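Local structure of putative esterase MT1895 (3S4K) at residues T121-D124 and R128-A131; C60-S65 and G100-T105; F72-S77 and L137-A142. The protein is a putative esterase of the PaaI thioesterase family from Mycobacterium tuberculosis, probably hydrolysing acyl-CoA thioesters such as 1,4-dihydroxy-2-naphthoyl-CoA. One frame throughout, in Å; residues are numbered along the deposited sequence.

Contact 1: residues T121-D124 and R128-A131; sequences TITD and RVVA
Two consecutive residues, Val130 and Ala131, stand opposite the single residue Ile122, a classic beta bulge in the hairpin made by strands 115-123 and 129-140. The hydrogen bonds give the evidence. Ile122 O accepts from Val130 N at 2.9 Å. A weak bond from Ala131 N reaches the same Ile122 O at 3.5 Å. In return, Ile122 N donates to Ala131 O at 2.8 Å. One step on, Thr123 and Val129 form a non-hydrogen-bonded antiparallel pair, so the register has slipped by one. The short segments 121-123 and 129-131 run 125° apart, well short of antiparallel.

On one side of the sheet Thr121 CG2 packs on Val129 CG2 at 3.8 Å, the two side chains crossing at about a right angle. At the bulge, in the Ile122 conformer described, Ile122 CG2 touches Val130 CG2 at 3.6 Å; both side chains also rest on Tyr59 of helix 56-75.

Toward the turn, Asp124 N donates to Arg128 O at 3.0 Å. Asp124 CG sits between the backbone N and the carbonyl carbon (chi1 70°), which turns the carboxylate back over the turn, where OD1 also hydrogen-bonds Thr126 OG1. Arg128 N meets Asp124 OD1 at 3.0 Å from above the carboxylate plane, 42° out of it.

Contact 2: residues C60-S65 and G100-T105; sequences CAMIES and GMVYGT
Val102, the first residue of strand 100-108 to meet helix 56-75 here, offers one methyl to the sulfur of Met62: in the methionine conformer described, Val102 CG2 lies 3.8 Å from Met62 SD. The CB of Val102 points toward the helix; with CG1 at chi1 -66°, CG2 falls between the backbone N and the carbonyl carbon. The two side chains run obliquely to one another. Ile122 of strand 115-123 packs on both, and Ile97 also reaches Val102.

Tyr103 follows with its side chain directed away from the helix, as alternation along a strand requires. Its backbone still serves the sheet, bonding to Thr123.

Gly104 returns to the helix-facing side with no side chain to present. Met62 CE approaches its backbone instead, 4.0 Å from Gly104 N, and in this conformer the chain gets there by a bend at its end: chi2 is extended (-165°), whereas chi3 of 76° folds CE round toward the strand. Sulfur and methyl thus engage alternate strand residues. No hydrogen bond crosses, and the small contact (112 Å² buried) is van der Waals, made on the helix side by Met62. Elsewhere on the helix, Ser65 OG hydrogen-bonds Asp22 OD1 of its own chain and His55 NE2 of the second subunit.

A long helix wrapped by a curved antiparallel sheet is the hallmark of the hotdog fold; here Met62 fills part of that interface.

Contact 3: residues F72-S77 and L137-A142; sequences FAWLNS and LQNLEA
Van der Waals contact between the Leu75 methyls and the flat Asn139 amide carries most of this junction. Leu75 CG is anti to the backbone N (chi1 -174°), which sends both methyls out from the last turn of the helix toward the strand. Both lie over one face of the amide, Leu75 CD1 3.8 Å from Asn139 CG and Leu75 CD2 nearer the oxygen, 3.9 Å from Asn139 OD1, while the two side chains slide past each other in opposite directions. Farther along, Leu75 CD2 approaches Leu140 O at 4.3 Å.

Aromatic contact is slighter: Asn139 ND2 is 4.4 Å from Trp74 CZ3, at the edge of the indole and near its plane.

Polar bonds run within the helix end or out to other elements, and none crosses between the segments. The Asn139 amide is held at both ends, OD1 by Gln116 NE2 and ND2 by Arg113 O, which should fix its rotation; one of its faces meets the leucine. At the helix end Phe72 O receives Asn76 N and Asn76 ND2 from opposite faces of its carbonyl plane. The bond from Asn76 ND2 to Phe72 O measures 3.0 Å, and the same ND2 lies 3.2 Å above the Phe72 ring, over its centre. Trp74 O takes Ser77 N as well; Ser77 OG reaches Trp74 O at 2.7 Å.

The C-terminal end of the central hotdog helix therefore settles near the outgoing end of strand 129-140, at the surface of the helix-in-sheet wrap that defines this fold.

Contact 2 is the core member of the set: its touching residues are all buried and its centre lies about 5 Å from the chain's centre. Contact 1 is partly buried, and contact 3 lies at the surface, its centre about 16 Å out. Contacts 2 and 3 share helix 56-75, whereas contacts 1 and 3 use strand 129-140 at sites whose centres are about 27 Å apart, on opposite sides of the chain's centre. Contacts 1 and 2 touch along the neighbouring strands 115-123 and 100-108. Chemistry follows place: backbone hydrogen bonds dominate in contact 1, contact 2 itself joins helix and strand by van der Waals contact without a hydrogen bond, and in contact 3 a tethered amide meets leucine.

Contact 1: residues T121-D124 and R128-A131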
loop_
_atom_site.group_PDB
_atom_site.type_symbol
_atom_site.label_atom_id
_atom_site.label_comp_id
_atom_site.label_asym_id
_atom_site.label_seq_id
_atom_site.Cartn_x
_atom_site.Cartn_y
_atom_site.Cartn_z
ATOM N N THR A 121 1.565 10.732 7.935
ATOM C CA THR A 121 1.448 11.808 6.943
ATOM C C THR A 121 2.771 11.884 6.192
ATOM O O THR A 121 3.843 12.008 6.808
ATOM C CB THR A 121 1.114 13.178 7.593
ATOM O OG1 THR A 121 -0.027 13.029 8.447
ATOM C CG2 THR A 121 0.853 14.287 6.523
ATOM N N ILE A 122 2.687 11.859 4.866
ATOM C CA ILE A 122 3.864 11.924 4.001
ATOM C C ILE A 122 3.923 13.275 3.306
ATOM O O ILE A 122 2.957 13.679 2.657
ATOM C CB ILE A 122 3.833 10.839 2.916
ATOM C CG1 ILE A 122 3.480 9.482 3.534
ATOM C CG2 ILE A 122 5.161 10.778 2.216
ATOM C CD1 ILE A 122 3.984 8.301 2.720
ATOM N N THR A 123 5.041 13.983 3.474
ATOM C CA THR A 123 5.275 15.281 2.848
ATOM C C THR A 123 6.462 15.262 1.873
ATOM O O THR A 123 7.366 14.423 1.973
ATOM C CB THR A 123 5.519 16.384 3.913
ATOM O OG1 THR A 123 6.490 15.934 4.875
ATOM C CG2 THR A 123 4.199 16.757 4.612
ATOM N N ASP A 124 6.473 16.206 0.930
ATOM C CA ASP A 124 7.579 16.339 -0.019
ATOM C C ASP A 124 8.519 17.469 0.419
ATOM O O ASP A 124 8.359 18.040 1.506
ATOM C CB ASP A 124 7.053 16.544 -1.447
ATOM C CG ASP A 124 6.373 17.924 -1.679
ATOM O OD1 ASP A 124 6.399 18.828 -0.808
ATOM O OD2 ASP A 124 5.803 18.109 -2.787
ATOM N N ARG A 128 4.510 19.962 1.300
ATOM C CA ARG A 128 3.160 19.654 0.847
ATOM C C ARG A 128 2.873 18.179 1.103
ATOM O O ARG A 128 3.735 17.316 0.889
ATOM C CB ARG A 128 2.970 19.984 -0.654
ATOM C CG ARG A 128 3.103 21.478 -0.960
ATOM C CD ARG A 128 2.733 21.819 -2.374
ATOM N NE ARG A 128 2.542 23.263 -2.549
ATOM C CZ ARG A 128 3.520 24.143 -2.782
ATOM N NH1 ARG A 128 4.790 23.753 -2.849
ATOM N NH2 ARG A 128 3.230 25.431 -2.947
ATOM N N VAL A 129 1.661 17.906 1.565
ATOM C CA VAL A 129 1.251 16.528 1.799
ATOM C C VAL A 129 1.039 15.839 0.457
ATOM O O VAL A 129 0.305 16.337 -0.403
ATOM C CB VAL A 129 -0.033 16.455 2.654
ATOM C CG1 VAL A 129 -0.503 15.019 2.818
ATOM C CG2 VAL A 129 0.197 17.079 4.044
ATOM N N VAL A 130 1.690 14.692 0.299
ATOM C CA VAL A 130 1.534 13.834 -0.881
ATOM C C VAL A 130 0.629 12.632 -0.630
ATOM O O VAL A 130 -0.074 12.200 -1.561
ATOM C CB VAL A 130 2.909 13.393 -1.504
ATOM C CG1 VAL A 130 3.672 14.603 -2.043
ATOM C CG2 VAL A 130 3.764 12.626 -0.530
ATOM N N ALA A 131 0.614 12.109 0.593
ATOM C CA ALA A 131 -0.264 11.003 0.990
ATOM C C ALA A 131 -0.442 11.030 2.506
ATOM O O ALA A 131 0.425 11.561 3.227
ATOM C CB ALA A 131 0.306 9.648 0.518
#

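Contact 2: residues C60-S65 and G100-T105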
loop_
_atom_site.group_PDB
_atom_site.type_symbol
_atom_site.label_atom_id
_atom_site.label_comp_id
_atom_site.label_asym_id
_atom_site.label_seq_id
_atom_site.Cartn_x
_atom_site.Cartn_y
_atom_site.Cartn_z
ATOM N N CYS A 60 1.472 3.763 0.364
ATOM C CA CYS A 60 0.864 2.717 1.198
ATOM C C CYS A 60 1.884 1.947 2.032
ATOM O O CYS A 60 1.699 1.732 3.218
ATOM C CB CYS A 60 0.087 1.759 0.338
ATOM S SG CYS A 60 -1.337 2.474 -0.477
ATOM N N ALA A 61 2.975 1.538 1.397
ATOM C CA ALA A 61 3.983 0.733 2.052
ATOM C C ALA A 61 4.758 1.501 3.114
ATOM O O ALA A 61 5.035 1.009 4.212
ATOM C CB ALA A 61 4.949 0.154 0.983
ATOM N N MET A 62 5.106 2.731 2.772
ATOM C CA MET A 62 5.767 3.664 3.697
ATOM C C MET A 62 4.930 3.849 4.952
ATOM O O MET A 62 5.418 3.749 6.091
ATOM C CB MET A 62 5.920 5.047 3.060
ATOM C CG MET A 62 7.168 5.286 2.255
ATOM S SD MET A 62 7.344 7.071 1.970
ATOM C CE MET A 62 7.933 7.685 3.544
ATOM N N ILE A 63 3.653 4.122 4.736
ATOM C CA ILE A 63 2.692 4.332 5.810
ATOM C C ILE A 63 2.617 3.070 6.663
ATOM O O ILE A 63 2.665 3.135 7.877
ATOM C CB ILE A 63 1.330 4.782 5.208
ATOM C CG1 ILE A 63 1.434 6.242 4.780
ATOM C CG2 ILE A 63 0.116 4.528 6.178
ATOM C CD1 ILE A 63 0.428 6.654 3.728
ATOM N N GLU A 64 2.578 1.911 6.021
ATOM C CA GLU A 64 2.503 0.641 6.755
ATOM C C GLU A 64 3.724 0.417 7.653
ATOM O O GLU A 64 3.591 0.067 8.841
ATOM C CB GLU A 64 2.331 -0.511 5.754
ATOM C CG GLU A 64 2.146 -1.893 6.391
ATOM C CD GLU A 64 0.776 -2.114 6.991
ATOM O OE1 GLU A 64 -0.122 -1.262 6.803
ATOM O OE2 GLU A 64 0.602 -3.168 7.662
ATOM N N SER A 65 4.914 0.651 7.095
ATOM C CA SER A 65 6.171 0.469 7.815
ATOM C C SER A 65 6.302 1.401 9.012
ATOM O O SER A 65 6.639 0.984 10.118
ATOM C CB SER A 65 7.366 0.705 6.883
ATOM O OG SER A 65 7.598 -0.420 6.061
ATOM N N GLY A 100 12.658 13.693 -5.880
ATOM C CA GLY A 100 12.954 14.305 -4.577
ATOM C C GLY A 100 12.652 13.382 -3.416
ATOM O O GLY A 100 12.135 12.274 -3.604
ATOM N N MET A 101 12.948 13.857 -2.211
ATOM C CA MET A 101 12.737 13.085 -0.979
ATOM C C MET A 101 11.304 13.258 -0.486
ATOM O O MET A 101 10.698 14.321 -0.654
ATOM C CB MET A 101 13.679 13.594 0.128
ATOM C CG MET A 101 15.163 13.409 -0.159
ATOM S SD MET A 101 15.707 11.702 -0.020
ATOM C CE MET A 101 15.362 11.295 1.699
ATOM N N VAL A 102 10.781 12.209 0.140
ATOM C CA VAL A 102 9.510 12.265 0.867
ATOM C C VAL A 102 9.763 11.775 2.285
ATOM O O VAL A 102 10.665 10.966 2.518
ATOM C CB VAL A 102 8.378 11.470 0.167
ATOM C CG1 VAL A 102 8.030 12.143 -1.173
ATOM C CG2 VAL A 102 8.754 9.993 -0.015
ATOM N N TYR A 103 8.964 12.288 3.224
ATOM C CA TYR A 103 9.208 12.165 4.639
ATOM C C TYR A 103 7.879 11.846 5.316
ATOM O O TYR A 103 6.890 12.564 5.099
ATOM C CB TYR A 103 9.702 13.522 5.160
ATOM C CG TYR A 103 11.001 13.990 4.535
ATOM C CD1 TYR A 103 11.025 14.794 3.386
ATOM C CD2 TYR A 103 12.218 13.630 5.111
ATOM C CE1 TYR A 103 12.246 15.210 2.826
ATOM C CE2 TYR A 103 13.412 14.031 4.551
ATOM C CZ TYR A 103 13.419 14.825 3.431
ATOM O OH TYR A 103 14.646 15.174 2.905
ATOM N N GLY A 104 7.834 10.768 6.100
ATOM C CA GLY A 104 6.631 10.412 6.858
ATOM C C GLY A 104 6.786 10.488 8.357
ATOM O O GLY A 104 7.853 10.171 8.894
ATOM N N THR A 105 5.721 10.898 9.040
ATOM C CA THR A 105 5.655 10.901 10.494
ATOM C C THR A 105 4.395 10.175 10.948
ATOM O O THR A 105 3.322 10.477 10.442
ATOM C CB THR A 105 5.560 12.331 11.016
ATOM O OG1 THR A 105 6.742 13.056 10.667
ATOM C CG2 THR A 105 5.372 12.354 12.535
#

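Contact 3: residues F72-S77 and L137-A142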
loop_
_atom_site.group_PDB
_atom_site.type_symbol
_atom_site.label_atom_id
_atom_site.label_comp_id
_atom_site.label_asym_id
_atom_site.label_seq_id
_atom_site.Cartn_x
_atom_site.Cartn_y
_atom_site.Cartn_z
ATOM N N PHE A 72 5.016 -1.280 17.353
ATOM C CA PHE A 72 5.846 -2.245 18.044
ATOM C C PHE A 72 6.617 -1.576 19.184
ATOM O O PHE A 72 6.715 -2.117 20.277
ATOM C CB PHE A 72 6.805 -2.877 17.070
ATOM C CG PHE A 72 7.637 -3.944 17.674
ATOM C CD1 PHE A 72 7.209 -5.266 17.661
ATOM C CD2 PHE A 72 8.868 -3.639 18.252
ATOM C CE1 PHE A 72 7.997 -6.282 18.216
ATOM C CE2 PHE A 72 9.657 -4.646 18.812
ATOM C CZ PHE A 72 9.218 -5.965 18.805
ATOM N N ALA A 73 7.147 -0.386 18.926
ATOM C CA ALA A 73 7.858 0.348 19.956
ATOM C C ALA A 73 6.971 0.667 21.149
ATOM O O ALA A 73 7.402 0.520 22.281
ATOM C CB ALA A 73 8.489 1.641 19.392
ATOM N N TRP A 74 5.747 1.112 20.912
ATOM C CA TRP A 74 4.855 1.416 22.021
ATOM C C TRP A 74 4.509 0.137 22.796
ATOM O O TRP A 74 4.564 0.122 24.027
ATOM C CB TRP A 74 3.584 2.111 21.541
ATOM C CG TRP A 74 2.659 2.418 22.655
ATOM C CD1 TRP A 74 2.725 3.483 23.501
ATOM C CD2 TRP A 74 1.551 1.622 23.089
ATOM N NE1 TRP A 74 1.687 3.427 24.421
ATOM C CE2 TRP A 74 0.957 2.291 24.182
ATOM C CE3 TRP A 74 0.976 0.424 22.633
ATOM C CZ2 TRP A 74 -0.151 1.782 24.848
ATOM C CZ3 TRP A 74 -0.155 -0.070 23.299
ATOM C CH2 TRP A 74 -0.696 0.607 24.388
ATOM N N LEU A 75 4.158 -0.934 22.085
ATOM C CA LEU A 75 3.724 -2.139 22.764
ATOM C C LEU A 75 4.800 -2.652 23.723
ATOM O O LEU A 75 4.494 -3.146 24.802
ATOM C CB LEU A 75 3.379 -3.237 21.765
ATOM C CG LEU A 75 2.770 -4.528 22.332
ATOM C CD1 LEU A 75 1.499 -4.283 23.101
ATOM C CD2 LEU A 75 2.505 -5.529 21.193
ATOM N N ASN A 76 6.053 -2.523 23.315
ATOM C CA ASN A 76 7.177 -3.088 24.064
ATOM C C ASN A 76 7.857 -2.086 24.991
ATOM O O ASN A 76 8.892 -2.382 25.595
ATOM C CB ASN A 76 8.137 -3.728 23.085
ATOM C CG ASN A 76 7.553 -4.995 22.481
ATOM O OD1 ASN A 76 7.418 -6.007 23.176
ATOM N ND2 ASN A 76 7.138 -4.931 21.208
ATOM N N SER A 77 7.230 -0.926 25.148
ATOM C CA SER A 77 7.687 0.093 26.080
ATOM C C SER A 77 7.079 -0.121 27.466
ATOM O O SER A 77 7.412 0.623 28.395
ATOM C CB SER A 77 7.317 1.485 25.572
ATOM O OG SER A 77 5.934 1.734 25.742
ATOM N N LEU A 137 -3.764 -1.933 13.760
ATOM C CA LEU A 137 -2.965 -3.101 14.095
ATOM C C LEU A 137 -3.588 -3.862 15.255
ATOM O O LEU A 137 -4.192 -3.271 16.134
ATOM C CB LEU A 137 -1.535 -2.692 14.459
ATOM C CG LEU A 137 -0.757 -1.988 13.341
ATOM C CD1 LEU A 137 -0.767 -0.477 13.591
ATOM C CD2 LEU A 137 0.672 -2.585 13.131
ATOM N N GLN A 138 -3.388 -5.177 15.248
ATOM C CA GLN A 138 -3.646 -6.020 16.391
ATOM C C GLN A 138 -2.386 -6.200 17.219
ATOM O O GLN A 138 -1.311 -6.464 16.670
ATOM C CB GLN A 138 -4.087 -7.417 15.913
ATOM C CG GLN A 138 -5.529 -7.619 15.927
ATOM C CD GLN A 138 -5.943 -9.052 15.579
ATOM O OE1 GLN A 138 -5.192 -10.036 15.751
ATOM N NE2 GLN A 138 -7.145 -9.167 15.094
ATOM N N ASN A 139 -2.511 -6.079 18.536
ATOM C CA ASN A 139 -1.442 -6.467 19.446
ATOM C C ASN A 139 -1.531 -7.972 19.694
ATOM O O ASN A 139 -2.600 -8.470 19.980
ATOM C CB ASN A 139 -1.583 -5.729 20.769
ATOM C CG ASN A 139 -1.436 -4.217 20.616
ATOM O OD1 ASN A 139 -0.659 -3.734 19.779
ATOM N ND2 ASN A 139 -2.190 -3.465 21.428
ATOM N N LEU A 140 -0.404 -8.669 19.608
ATOM C CA LEU A 140 -0.337 -10.111 19.805
ATOM C C LEU A 140 0.481 -10.372 21.042
ATOM O O LEU A 140 1.528 -9.765 21.219
ATOM C CB LEU A 140 0.355 -10.759 18.618
ATOM C CG LEU A 140 -0.315 -10.553 17.266
ATOM C CD1 LEU A 140 0.614 -11.055 16.138
ATOM C CD2 LEU A 140 -1.677 -11.247 17.227
ATOM N N GLU A 141 0.019 -11.282 21.888
ATOM C CA GLU A 141 0.696 -11.510 23.162
ATOM C C GLU A 141 2.040 -12.201 22.989
ATOM O O GLU A 141 2.288 -12.866 21.989
ATOM C CB GLU A 141 -0.177 -12.348 24.088
ATOM C CG GLU A 141 -0.343 -13.796 23.640
ATOM C CD GLU A 141 -1.508 -14.464 24.330
ATOM O OE1 GLU A 141 -1.758 -14.132 25.524
ATOM O OE2 GLU A 141 -2.177 -15.300 23.684
ATOM N N ALA A 142 2.862 -12.056 24.026
ATOM C CA ALA A 142 4.157 -12.696 24.138
ATOM C C ALA A 142 4.033 -13.861 25.108
ATOM O O ALA A 142 3.066 -13.932 25.874
ATOM C CB ALA A 142 5.169 -11.697 24.666
#